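Local coordinates for coclaurine N-methyltransferase (PDB 6GKV), which transfers a methyl group from S-adenosyl-L-methionine to the amine nitrogen of coclaurine and related tetrahydroisoquinolines in plant alkaloid biosynthesis, at residues 198-203 / 223-228; 204-209 / 255-260; 277-282 / 344-349; 89-94 / 110-115. One frame throughout, in Å; residues are numbered along the deposited sequence.

Contact 1 of 4, residues 198-203 / 223-228. With SAH (S-adenosyl-L-homocysteine), chain C; F2W (6,7-dimethoxy-2-methyl-1,2,3,4-tetrahydroisoquinolin-2-ium), chain D.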
# COMPACT_ATOMS: atom_id res chain seq x y z
N GLU A 198 -12.82 -12.91 -5.75
CA GLU A 198 -13.68 -11.81 -6.17
C GLU A 198 -15.01 -11.86 -5.43
O GLU A 198 -16.06 -11.97 -6.03
CB GLU A 198 -13.88 -11.82 -7.69
CG GLU A 198 -12.59 -11.50 -8.44
CD GLU A 198 -12.76 -11.35 -9.94
OE1 GLU A 198 -13.90 -11.10 -10.41
OE2 GLU A 198 -11.75 -11.50 -10.66
N LEU A 199 -14.93 -11.78 -4.10
CA LEU A 199 -16.12 -11.81 -3.25
C LEU A 199 -16.25 -10.49 -2.49
O LEU A 199 -17.35 -9.96 -2.34
CB LEU A 199 -16.04 -12.97 -2.27
CG LEU A 199 -17.10 -12.97 -1.17
CD1 LEU A 199 -18.47 -13.34 -1.73
CD2 LEU A 199 -16.70 -13.89 -0.02
N PHE A 200 -15.11 -9.98 -2.04
CA PHE A 200 -15.03 -8.79 -1.19
C PHE A 200 -15.60 -7.55 -1.81
O PHE A 200 -16.07 -6.65 -1.09
CB PHE A 200 -13.57 -8.51 -0.79
CG PHE A 200 -13.06 -9.38 0.32
CD1 PHE A 200 -13.58 -10.65 0.53
CD2 PHE A 200 -12.11 -8.90 1.21
CE1 PHE A 200 -13.12 -11.45 1.59
CE2 PHE A 200 -11.65 -9.69 2.28
CZ PHE A 200 -12.16 -10.97 2.47
N GLU A 201 -15.56 -7.48 -3.15
CA GLU A 201 -16.16 -6.37 -3.89
C GLU A 201 -17.65 -6.14 -3.57
O GLU A 201 -18.19 -5.04 -3.80
CB GLU A 201 -16.01 -6.61 -5.40
CG GLU A 201 -14.54 -6.52 -5.92
CD GLU A 201 -13.85 -7.87 -6.00
OE1 GLU A 201 -14.05 -8.71 -5.11
OE2 GLU A 201 -13.12 -8.11 -6.99
N HIS A 202 -18.30 -7.17 -3.03
CA HIS A 202 -19.72 -7.14 -2.63
C HIS A 202 -19.90 -6.89 -1.15
O HIS A 202 -21.02 -6.71 -0.66
CB HIS A 202 -20.38 -8.46 -2.99
CG HIS A 202 -20.37 -8.76 -4.46
ND1 HIS A 202 -20.92 -7.90 -5.39
CD2 HIS A 202 -19.91 -9.82 -5.15
CE1 HIS A 202 -20.79 -8.42 -6.60
NE2 HIS A 202 -20.18 -9.59 -6.48
N MET A 203 -18.79 -6.90 -0.42
CA MET A 203 -18.82 -6.72 1.02
C MET A 203 -18.54 -5.28 1.35
O MET A 203 -18.28 -4.49 0.46
CB MET A 203 -17.80 -7.64 1.70
CG MET A 203 -17.89 -9.08 1.26
SD MET A 203 -19.44 -9.87 1.73
CE MET A 203 -19.98 -10.55 0.16
N LEU A 223 -4.64 -17.80 3.68
CA LEU A 223 -5.77 -17.17 3.03
C LEU A 223 -5.30 -16.58 1.70
O LEU A 223 -4.43 -15.71 1.69
CB LEU A 223 -6.37 -16.07 3.90
CG LEU A 223 -7.40 -15.21 3.16
CD1 LEU A 223 -8.55 -16.08 2.71
CD2 LEU A 223 -7.90 -14.02 4.00
N PHE A 224 -5.85 -17.05 0.58
CA PHE A 224 -5.53 -16.44 -0.71
C PHE A 224 -6.72 -15.63 -1.26
O PHE A 224 -7.85 -16.13 -1.36
CB PHE A 224 -5.11 -17.48 -1.73
CG PHE A 224 -4.86 -16.90 -3.10
CD1 PHE A 224 -3.70 -16.19 -3.37
CD2 PHE A 224 -5.80 -17.04 -4.11
CE1 PHE A 224 -3.47 -15.64 -4.63
CE2 PHE A 224 -5.58 -16.49 -5.37
CZ PHE A 224 -4.41 -15.79 -5.63
N LEU A 225 -6.44 -14.38 -1.62
CA LEU A 225 -7.48 -13.45 -2.09
C LEU A 225 -7.23 -12.87 -3.48
O LEU A 225 -6.15 -12.41 -3.76
CB LEU A 225 -7.62 -12.30 -1.10
CG LEU A 225 -8.52 -11.16 -1.55
CD1 LEU A 225 -9.93 -11.66 -1.61
CD2 LEU A 225 -8.41 -9.98 -0.59
N GLU A 226 -8.25 -12.89 -4.32
CA GLU A 226 -8.24 -12.12 -5.56
C GLU A 226 -9.37 -11.08 -5.54
O GLU A 226 -10.53 -11.41 -5.23
CB GLU A 226 -8.37 -13.02 -6.79
CG GLU A 226 -8.30 -12.24 -8.12
CD GLU A 226 -8.58 -13.11 -9.35
OE1 GLU A 226 -7.67 -13.83 -9.80
OE2 GLU A 226 -9.71 -13.08 -9.88
N HIS A 227 -9.03 -9.84 -5.87
CA HIS A 227 -10.03 -8.81 -6.06
C HIS A 227 -9.62 -7.93 -7.20
O HIS A 227 -8.45 -7.66 -7.38
CB HIS A 227 -10.21 -7.96 -4.81
CG HIS A 227 -8.98 -7.24 -4.38
ND1 HIS A 227 -8.73 -5.93 -4.72
CD2 HIS A 227 -7.93 -7.64 -3.62
CE1 HIS A 227 -7.58 -5.55 -4.19
NE2 HIS A 227 -7.08 -6.56 -3.51
N ILE A 228 -10.59 -7.49 -7.99
CA ILE A 228 -10.26 -6.53 -9.02
C ILE A 228 -9.98 -5.22 -8.28
O ILE A 228 -10.40 -5.08 -7.13
CB ILE A 228 -11.38 -6.42 -10.06
CG1 ILE A 228 -12.73 -6.18 -9.38
CG2 ILE A 228 -11.45 -7.70 -10.86
CD1 ILE A 228 -13.03 -4.74 -9.09
N SAH C . -15.69 -17.12 -7.11
CA SAH C . -16.47 -17.47 -8.30
CB SAH C . -17.52 -16.41 -8.59
CG SAH C . -17.14 -14.97 -8.24
SD SAH C . -18.56 -13.86 -8.42
C SAH C . -15.58 -17.65 -9.52
O SAH C . -14.43 -17.21 -9.47
OXT SAH C . -15.98 -18.22 -10.54
C5' SAH C . -18.83 -13.73 -6.63
C4' SAH C . -19.30 -15.02 -5.96
O4' SAH C . -19.54 -14.81 -4.58
C3' SAH C . -20.61 -15.55 -6.54
O3' SAH C . -20.56 -16.95 -6.56
C2' SAH C . -21.68 -15.15 -5.55
O2' SAH C . -22.69 -16.13 -5.56
C1' SAH C . -20.89 -15.12 -4.25
N9 SAH C . -21.43 -14.17 -3.25
C8 SAH C . -21.73 -12.84 -3.41
N7 SAH C . -22.21 -12.36 -2.23
C5 SAH C . -22.23 -13.37 -1.32
C6 SAH C . -22.63 -13.45 0.02
N6 SAH C . -23.10 -12.38 0.66
N1 SAH C . -22.52 -14.66 0.68
C2 SAH C . -22.04 -15.78 0.02
N3 SAH C . -21.65 -15.69 -1.30
C4 SAH C . -21.74 -14.51 -1.96
CAM F2W D . -17.51 -6.85 -15.95
OAK F2W D . -17.06 -5.94 -14.92
CAB F2W D . -16.91 -6.59 -13.73
CAA F2W D . -17.13 -7.97 -13.58
CAF F2W D . -16.97 -8.53 -12.31
CAJ F2W D . -17.13 -9.88 -12.07
CAI F2W D . -17.45 -10.33 -10.61
NAH F2W D . -16.32 -9.81 -9.82
CAO F2W D . -16.80 -10.02 -8.44
CAG F2W D . -16.50 -8.38 -10.05
CAE F2W D . -16.53 -7.77 -11.26
CAD F2W D . -16.34 -6.40 -11.40
CAC F2W D . -16.50 -5.82 -12.65
OAL F2W D . -16.34 -4.49 -12.92
CAN F2W D . -15.90 -3.61 -11.86
O HOH W 1 -12.38 -10.60 -3.40
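Glu198 N donates to Glu226 O across 2.8 Å, fastening the turn that follows strand 191-197 to the neighbouring strand. A second bond lies further along, where Ile228 N meets Glu201 OE2 from above the carboxylate plane at 2.8 Å. The bend at Glu201 chi2 (95°) brings CD round toward His227 and Ile228. A water joins the two bonds: it accepts from Leu199 N and donates to Glu201 OE1 and Glu226 O, so this carbonyl is held twice. The side chains of Glu198 and Glu226 lie side by side, pointing the same way, their carboxylate planes 42° apart and the OE2 atoms 2.7 Å from each other. Glu226 OE1 is itself gripped by Tyr115 and His346, while Glu198 OE2 also takes Cys94 N. That leaves Glu198 OE1 directed at the methylated amine, accepting from F2W NAH at 2.8 Å, and the ligand's methyl carbon lies near His202. Further from the site, Leu225 CD1 sits over the centre of the Phe200 ring, a CH-pi contact 4.3 Å from the centroid. The loop thus leads from strand 191-197 to helix 206-215, on which Phe200 leans, and packs against strand 221-230 of the class I methyltransferase sheet, between 191-197 and 342-350.

Contact 2 of 4, residues 204-209 / 255-260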
# COMPACT_ATOMS: atom_id res chain seq x y z
N LYS A 204 -18.58 -4.95 2.64
CA LYS A 204 -18.35 -3.60 3.10
C LYS A 204 -17.31 -3.60 4.22
O LYS A 204 -16.14 -3.27 3.99
CB LYS A 204 -19.64 -2.96 3.59
CG LYS A 204 -20.73 -2.85 2.53
CD LYS A 204 -20.24 -2.05 1.33
CE LYS A 204 -21.35 -1.85 0.29
NZ LYS A 204 -20.77 -1.45 -1.02
N ASN A 205 -17.74 -3.96 5.42
CA ASN A 205 -16.85 -3.96 6.58
C ASN A 205 -15.85 -5.12 6.57
O ASN A 205 -16.13 -6.21 7.10
CB ASN A 205 -17.65 -3.98 7.88
CG ASN A 205 -16.78 -3.77 9.11
OD1 ASN A 205 -15.61 -4.15 9.12
ND2 ASN A 205 -17.35 -3.17 10.14
N TYR A 206 -14.67 -4.85 6.00
CA TYR A 206 -13.63 -5.85 5.78
C TYR A 206 -12.94 -6.29 7.06
O TYR A 206 -12.47 -7.42 7.17
CB TYR A 206 -12.60 -5.29 4.81
CG TYR A 206 -13.09 -5.05 3.40
CD1 TYR A 206 -13.74 -6.05 2.69
CD2 TYR A 206 -12.88 -3.83 2.78
CE1 TYR A 206 -14.18 -5.83 1.41
CE2 TYR A 206 -13.31 -3.60 1.49
CZ TYR A 206 -13.96 -4.60 0.81
OH TYR A 206 -14.38 -4.37 -0.49
N GLU A 207 -12.86 -5.39 8.02
CA GLU A 207 -12.30 -5.76 9.32
C GLU A 207 -13.15 -6.87 9.97
O GLU A 207 -12.60 -7.84 10.50
CB GLU A 207 -12.20 -4.53 10.24
CG GLU A 207 -11.76 -4.83 11.67
CD GLU A 207 -12.00 -3.66 12.63
OE1 GLU A 207 -11.87 -2.50 12.20
OE2 GLU A 207 -12.33 -3.90 13.81
N LEU A 208 -14.48 -6.76 9.90
CA LEU A 208 -15.36 -7.79 10.49
C LEU A 208 -15.32 -9.07 9.67
O LEU A 208 -15.20 -10.15 10.22
CB LEU A 208 -16.80 -7.29 10.63
CG LEU A 208 -17.07 -6.29 11.76
CD1 LEU A 208 -18.53 -5.89 11.80
CD2 LEU A 208 -16.64 -6.84 13.11
N LEU A 209 -15.40 -8.95 8.36
CA LEU A 209 -15.30 -10.11 7.47
C LEU A 209 -13.98 -10.89 7.63
O LEU A 209 -13.99 -12.12 7.73
CB LEU A 209 -15.47 -9.67 6.01
CG LEU A 209 -15.55 -10.85 5.05
CD1 LEU A 209 -16.69 -11.75 5.47
CD2 LEU A 209 -15.76 -10.37 3.65
N THR A 255 -23.94 -2.28 -4.44
CA THR A 255 -23.53 -3.68 -4.33
C THR A 255 -22.06 -3.91 -4.65
O THR A 255 -21.59 -5.04 -4.59
CB THR A 255 -24.34 -4.63 -5.28
OG1 THR A 255 -24.32 -4.10 -6.61
CG2 THR A 255 -25.76 -4.79 -4.81
N MET A 256 -21.36 -2.85 -5.04
CA MET A 256 -19.98 -2.98 -5.51
C MET A 256 -19.04 -1.94 -4.93
O MET A 256 -19.40 -0.77 -4.79
CB MET A 256 -19.92 -2.89 -7.04
CG MET A 256 -20.26 -4.20 -7.74
SD MET A 256 -18.78 -5.21 -7.92
CE MET A 256 -17.62 -3.91 -8.17
N ILE A 257 -17.84 -2.39 -4.58
CA ILE A 257 -16.73 -1.52 -4.19
C ILE A 257 -15.53 -1.81 -5.09
O ILE A 257 -15.25 -2.97 -5.43
CB ILE A 257 -16.32 -1.72 -2.71
CG1 ILE A 257 -17.25 -0.95 -1.78
CG2 ILE A 257 -14.95 -1.19 -2.45
CD1 ILE A 257 -16.94 -1.20 -0.31
N ILE A 258 -14.85 -0.75 -5.54
CA ILE A 258 -13.58 -0.93 -6.24
C ILE A 258 -12.43 -0.57 -5.30
O ILE A 258 -12.19 0.62 -5.03
CB ILE A 258 -13.49 -0.05 -7.50
CG1 ILE A 258 -14.74 -0.25 -8.36
CG2 ILE A 258 -12.20 -0.37 -8.27
CD1 ILE A 258 -14.88 -1.66 -8.90
N PRO A 259 -11.74 -1.59 -4.77
CA PRO A 259 -10.61 -1.29 -3.87
C PRO A 259 -9.37 -0.80 -4.64
O PRO A 259 -9.22 -1.05 -5.83
CB PRO A 259 -10.34 -2.64 -3.15
CG PRO A 259 -11.35 -3.65 -3.72
CD PRO A 259 -11.90 -3.04 -5.00
N SER A 260 -8.49 -0.09 -3.96
CA SER A 260 -7.12 0.11 -4.45
C SER A 260 -6.41 -1.21 -4.43
O SER A 260 -6.79 -2.13 -3.70
CB SER A 260 -6.37 1.09 -3.57
OG SER A 260 -6.45 0.63 -2.23
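Lys204 and Tyr206 close on Ile257 from two directions, and no hydrogen bond crosses the contact; the amine and the hydroxyl rest on the isoleucine's carbons. The Lys204 chain passes obliquely over the isoleucine, CD lying 3.8 Å from Ile257 CD1. Its NZ ends near the other carbon of that branch, 3.6 Å from Ile257 CG1. The second branch meets the tyrosine tip to tip, with Ile257 CG2 3.8 Å from Tyr206 OH. An alanine at Ile257 would probably open a gap between the tyrosine hydroxyl and the lysine chain, leaving the latter freer to move.

The hydrogen bonds lie within 204-209 or lead to residues beyond the contact. Tyr206 OH is hydrogen-bonded to Phe200 O, which fixes the end of the ring. Lys204 O lies 3.5 Å above the plane of the same ring, displaced toward its rim. Asn205 serves as N-cap of the helix: its OD1 accepts from Leu208 N at 2.9 Å, the donor standing well above the carbonyl plane.

Aromatic packing completes the surroundings, Phe264 and Phe267 meeting the Tyr206 ring edge-to-face. Met256 and Ile258 point away from the helix, and Ile258 lines the tetrahydroisoquinoline pocket. The contact therefore joins the start of helix 206-215 to the short strand 257-258, whose partner is 235-236, while Leu58 of helix 44-58 packs against both Tyr206 and Ile257.

Contact 3 of 4, residues 277-282 / 344-349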
# COMPACT_ATOMS: atom_id res chain seq x y z
N TRP A 277 0.71 -9.70 -5.28
CA TRP A 277 0.97 -9.54 -6.69
C TRP A 277 -0.13 -8.66 -7.23
O TRP A 277 -1.21 -8.61 -6.63
CB TRP A 277 0.94 -10.87 -7.43
CG TRP A 277 1.78 -11.97 -6.89
CD1 TRP A 277 2.97 -12.42 -7.40
CD2 TRP A 277 1.48 -12.84 -5.79
NE1 TRP A 277 3.44 -13.48 -6.67
CE2 TRP A 277 2.53 -13.77 -5.66
CE3 TRP A 277 0.41 -12.92 -4.86
CZ2 TRP A 277 2.59 -14.75 -4.67
CZ3 TRP A 277 0.45 -13.90 -3.88
CH2 TRP A 277 1.53 -14.80 -3.79
N THR A 278 0.11 -7.98 -8.34
CA THR A 278 -0.99 -7.57 -9.19
C THR A 278 -0.80 -8.22 -10.55
O THR A 278 0.15 -8.99 -10.77
CB THR A 278 -1.10 -6.06 -9.37
OG1 THR A 278 0.03 -5.57 -10.11
CG2 THR A 278 -1.26 -5.35 -8.02
N LEU A 279 -1.72 -7.89 -11.45
CA LEU A 279 -1.90 -8.60 -12.71
C LEU A 279 -2.59 -7.64 -13.70
O LEU A 279 -3.59 -7.00 -13.34
CB LEU A 279 -2.71 -9.85 -12.42
CG LEU A 279 -3.22 -10.93 -13.35
CD1 LEU A 279 -2.94 -12.28 -12.73
CD2 LEU A 279 -4.71 -10.75 -13.47
N SER A 280 -2.06 -7.49 -14.91
CA SER A 280 -2.60 -6.49 -15.85
C SER A 280 -4.10 -6.61 -16.13
O SER A 280 -4.62 -7.71 -16.34
CB SER A 280 -1.89 -6.56 -17.19
OG SER A 280 -2.66 -5.84 -18.15
N GLY A 281 -4.76 -5.47 -16.20
CA GLY A 281 -6.17 -5.42 -16.60
C GLY A 281 -6.50 -6.00 -17.98
O GLY A 281 -7.68 -6.16 -18.34
N LYS A 282 -5.46 -6.33 -18.74
CA LYS A 282 -5.64 -6.91 -20.07
C LYS A 282 -6.22 -8.32 -19.99
O LYS A 282 -6.86 -8.79 -20.93
CB LYS A 282 -4.30 -6.94 -20.83
CG LYS A 282 -3.95 -5.64 -21.52
CD LYS A 282 -3.07 -5.89 -22.75
CE LYS A 282 -1.77 -6.58 -22.36
NZ LYS A 282 -0.54 -5.96 -22.95
N ALA A 344 -6.28 -6.54 -11.54
CA ALA A 344 -6.47 -7.58 -10.55
C ALA A 344 -5.32 -7.66 -9.54
O ALA A 344 -4.14 -7.62 -9.90
CB ALA A 344 -6.67 -8.92 -11.23
N SER A 345 -5.69 -7.80 -8.28
CA SER A 345 -4.75 -7.92 -7.16
C SER A 345 -4.85 -9.26 -6.47
O SER A 345 -5.95 -9.72 -6.12
CB SER A 345 -5.02 -6.80 -6.15
OG SER A 345 -4.24 -6.95 -4.97
N HIS A 346 -3.70 -9.90 -6.26
CA HIS A 346 -3.60 -11.12 -5.46
C HIS A 346 -2.86 -10.92 -4.13
O HIS A 346 -1.70 -10.49 -4.11
CB HIS A 346 -2.91 -12.24 -6.25
CG HIS A 346 -3.71 -12.76 -7.40
ND1 HIS A 346 -3.21 -13.66 -8.31
CD2 HIS A 346 -4.99 -12.52 -7.77
CE1 HIS A 346 -4.14 -13.95 -9.21
NE2 HIS A 346 -5.23 -13.28 -8.89
N VAL A 347 -3.53 -11.26 -3.04
CA VAL A 347 -2.93 -11.16 -1.72
C VAL A 347 -2.89 -12.51 -1.00
O VAL A 347 -3.91 -13.21 -0.91
CB VAL A 347 -3.67 -10.16 -0.83
CG1 VAL A 347 -2.84 -9.86 0.40
CG2 VAL A 347 -3.97 -8.87 -1.60
N LEU A 348 -1.71 -12.87 -0.48
CA LEU A 348 -1.59 -14.08 0.32
C LEU A 348 -1.44 -13.69 1.79
O LEU A 348 -0.57 -12.89 2.14
CB LEU A 348 -0.41 -14.95 -0.15
CG LEU A 348 -0.24 -16.32 0.52
CD1 LEU A 348 -1.45 -17.22 0.29
CD2 LEU A 348 1.05 -17.02 0.08
N PHE A 349 -2.32 -14.22 2.63
CA PHE A 349 -2.31 -13.93 4.07
C PHE A 349 -2.00 -15.18 4.89
O PHE A 349 -2.44 -16.27 4.52
CB PHE A 349 -3.67 -13.41 4.56
CG PHE A 349 -4.15 -12.13 3.93
CD1 PHE A 349 -3.77 -10.91 4.45
CD2 PHE A 349 -5.06 -12.17 2.87
CE1 PHE A 349 -4.26 -9.72 3.90
CE2 PHE A 349 -5.57 -10.99 2.31
CZ PHE A 349 -5.18 -9.76 2.83
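Trp277, Thr278 and Leu279 pair with His346, Ser345 and Ala344 at the antiparallel margin of the class I methyltransferase sheet, where the last strand of the chain, 342-350, is inserted between 221-230 and the outermost strand 272-279. Trp277 and His346 form a hydrogen-bonded pair. Trp277 N donates to His346 O at 2.8 Å, and His346 N returns a bond of the same length to Trp277 O. Two residues on, Ala344 N reaches Leu279 O over a longer 3.3 Å. Between them Thr278 and Ser345 make a non-hydrogen-bonded pair whose side chains share the opposite face, Thr278 packing on Tyr44 of the second subunit.

On the face of Trp277 and His346 the two side chains cross at about a right angle, Trp277 CE3 lying 3.7 Å from His346 CB. Chi1 of Trp277 (-52°) sets CG beside the backbone N. The Trp277 and Leu348 side chains lie side by side, pointing the same way, with Leu348 CB at the indole edge 4.0 Å from Trp277 CZ3. Arg118 makes a cation-pi contact with the indole and a hydrogen bond to His346 ND1, while His346 NE2 is bonded to Glu226. At the other end of the pairing, Leu279 CD2 rests 3.5 Å from Ala344 CB.

Contact 4 of 4, residues 89-94 / 110-115. With SAH (S-adenosyl-L-homocysteine), chain C.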
# COMPACT_ATOMS: atom_id res chain seq x y z
N ASN A 89 -15.08 -24.41 -17.54
CA ASN A 89 -15.17 -24.51 -16.08
C ASN A 89 -16.16 -23.51 -15.49
O ASN A 89 -16.39 -23.50 -14.27
CB ASN A 89 -13.80 -24.31 -15.42
CG ASN A 89 -12.69 -25.10 -16.09
OD1 ASN A 89 -12.05 -24.62 -17.03
ND2 ASN A 89 -12.46 -26.31 -15.61
N LEU A 90 -16.75 -22.68 -16.34
CA LEU A 90 -17.74 -21.71 -15.90
C LEU A 90 -17.12 -20.78 -14.87
O LEU A 90 -17.67 -20.56 -13.79
CB LEU A 90 -18.96 -22.42 -15.32
CG LEU A 90 -19.56 -23.53 -16.18
CD1 LEU A 90 -20.74 -24.16 -15.48
CD2 LEU A 90 -19.96 -22.98 -17.53
N LYS A 91 -15.96 -20.24 -15.21
CA LYS A 91 -15.28 -19.31 -14.34
C LYS A 91 -15.85 -17.93 -14.58
O LYS A 91 -15.71 -17.37 -15.66
CB LYS A 91 -13.78 -19.34 -14.59
CG LYS A 91 -12.95 -18.54 -13.58
CD LYS A 91 -11.46 -18.73 -13.84
CE LYS A 91 -10.66 -18.47 -12.58
NZ LYS A 91 -10.75 -17.05 -12.17
N GLY A 92 -16.51 -17.38 -13.56
CA GLY A 92 -17.18 -16.09 -13.69
C GLY A 92 -16.35 -14.99 -13.08
O GLY A 92 -16.86 -14.08 -12.42
N SER A 93 -15.04 -15.10 -13.30
CA SER A 93 -14.05 -14.18 -12.76
C SER A 93 -12.80 -14.17 -13.68
O SER A 93 -12.70 -14.97 -14.62
CB SER A 93 -13.67 -14.61 -11.34
OG SER A 93 -13.35 -16.00 -11.29
N CYS A 94 -11.84 -13.30 -13.38
CA CYS A 94 -10.72 -13.05 -14.30
C CYS A 94 -9.96 -14.30 -14.77
O CYS A 94 -9.58 -15.15 -13.97
CB CYS A 94 -9.74 -12.08 -13.65
SG CYS A 94 -8.50 -11.48 -14.77
N ALA A 110 -5.34 -21.55 -16.81
CA ALA A 110 -4.12 -20.87 -16.39
C ALA A 110 -4.29 -20.07 -15.09
O ALA A 110 -3.39 -20.08 -14.24
CB ALA A 110 -3.62 -19.97 -17.49
N MET A 111 -5.41 -19.36 -14.94
CA MET A 111 -5.69 -18.67 -13.67
C MET A 111 -5.86 -19.66 -12.51
O MET A 111 -5.37 -19.42 -11.41
CB MET A 111 -6.95 -17.81 -13.74
CG MET A 111 -6.81 -16.34 -14.04
SD MET A 111 -5.65 -15.26 -13.19
CE MET A 111 -5.83 -15.76 -11.58
N LEU A 112 -6.57 -20.75 -12.76
CA LEU A 112 -6.87 -21.73 -11.72
C LEU A 112 -5.58 -22.35 -11.21
O LEU A 112 -5.37 -22.48 -10.00
CB LEU A 112 -7.84 -22.79 -12.26
CG LEU A 112 -9.27 -22.26 -12.42
CD1 LEU A 112 -10.24 -23.28 -13.03
CD2 LEU A 112 -9.80 -21.74 -11.07
N ASP A 113 -4.70 -22.71 -12.15
CA ASP A 113 -3.36 -23.18 -11.82
C ASP A 113 -2.59 -22.15 -10.99
O ASP A 113 -1.98 -22.49 -9.98
CB ASP A 113 -2.58 -23.50 -13.09
CG ASP A 113 -2.90 -24.88 -13.63
OD1 ASP A 113 -3.59 -25.65 -12.92
OD2 ASP A 113 -2.45 -25.22 -14.74
N LEU A 114 -2.64 -20.90 -11.43
CA LEU A 114 -1.94 -19.82 -10.74
C LEU A 114 -2.43 -19.64 -9.29
O LEU A 114 -1.65 -19.30 -8.41
CB LEU A 114 -2.07 -18.52 -11.54
CG LEU A 114 -1.31 -17.31 -11.01
CD1 LEU A 114 0.17 -17.62 -10.73
CD2 LEU A 114 -1.46 -16.11 -11.96
N TYR A 115 -3.72 -19.86 -9.05
CA TYR A 115 -4.27 -19.80 -7.70
C TYR A 115 -3.65 -20.87 -6.81
O TYR A 115 -3.32 -20.61 -5.65
CB TYR A 115 -5.78 -20.00 -7.71
CG TYR A 115 -6.60 -18.92 -8.37
CD1 TYR A 115 -6.16 -17.61 -8.38
CD2 TYR A 115 -7.84 -19.21 -8.95
CE1 TYR A 115 -6.95 -16.61 -8.94
CE2 TYR A 115 -8.61 -18.24 -9.54
CZ TYR A 115 -8.15 -16.93 -9.55
OH TYR A 115 -8.92 -15.95 -10.15
N SAH C . -15.69 -17.12 -7.11
CA SAH C . -16.47 -17.47 -8.30
CB SAH C . -17.52 -16.41 -8.59
CG SAH C . -17.14 -14.97 -8.24
SD SAH C . -18.56 -13.86 -8.42
C SAH C . -15.58 -17.65 -9.52
O SAH C . -14.43 -17.21 -9.47
OXT SAH C . -15.98 -18.22 -10.54
C5' SAH C . -18.83 -13.73 -6.63
C4' SAH C . -19.30 -15.02 -5.96
O4' SAH C . -19.54 -14.81 -4.58
C3' SAH C . -20.61 -15.55 -6.54
O3' SAH C . -20.56 -16.95 -6.56
C2' SAH C . -21.68 -15.15 -5.55
O2' SAH C . -22.69 -16.13 -5.56
C1' SAH C . -20.89 -15.12 -4.25
N9 SAH C . -21.43 -14.17 -3.25
C8 SAH C . -21.73 -12.84 -3.41
N7 SAH C . -22.21 -12.36 -2.23
C5 SAH C . -22.23 -13.37 -1.32
C6 SAH C . -22.63 -13.45 0.02
N6 SAH C . -23.10 -12.38 0.66
N1 SAH C . -22.52 -14.66 0.68
C2 SAH C . -22.04 -15.78 0.02
N3 SAH C . -21.65 -15.69 -1.30
C4 SAH C . -21.74 -14.51 -1.96
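Lys91 and Tyr115 meet tip to tip in a buried loop-on-helix contact, where the loop that holds the carboxylate of S-adenosyl-L-homocysteine leans on helix 104-118. The lysine is extended as far as CE, and a turn at chi4 (-66°) sets NZ at the edge of the tyrosine ring, near its plane. Three hydrogen bonds then grip the ammonium. NZ donates to Tyr115 OH at 2.9 Å, and the hydroxyl is in turn bonded to Glu226. Lys91 NZ also donates to Ser93 OG at 2.9 Å. The third bond, again 2.9 Å, goes to Cys94 O, with the nitrogen above the carbonyl plane, so the lysine braces its own loop as well as the helix.

This loop contributes to the S-adenosyl-L-homocysteine site of the Rossmann-like fold. Gly131, whose O is hydrogen-bonded to the ligand, and Gly133, also in the site, probably belong to the glycine-rich turn, and Lys91 also packs on Ala136. Gly92 N donates to SAH OXT at 3.2 Å, while Ser93 OG lies so close to the other carboxylate oxygen that the modelled length is doubtful. A positive charge just behind Ser93 would probably polarise its hydroxyl.

The aliphatic part of the lysine slides past Leu112 in the opposite direction, Lys91 CE being 3.7 Å from Leu112 CD2. An alanine in place of Lys91 would probably leave Cys94 O without this donor and open a gap beside Leu112. Next along the helix surface, Met111 CB lies 3.9 Å from Lys91 CE.

From the N terminus, contact 4 comes first, folding the loop at 89-94 back on the helix 104-118 that follows it, and it closes before any other opens. Contacts 1 and 2 cross: 198-203 and 204-209 run on consecutively, yet the first pairs with 223-228 and the second, further on, with 255-260. They share a backbone hydrogen bond between Glu201 and Ile257. Contact 3 opens last and closes the longest loop, a largely helical excursion, bringing the C-terminal strand into the sheet. None is nested in another. Glu226 of contact 1 joins Tyr115 of contact 4 to His346 of contact 3, tying cofactor loop, helix and sheet together.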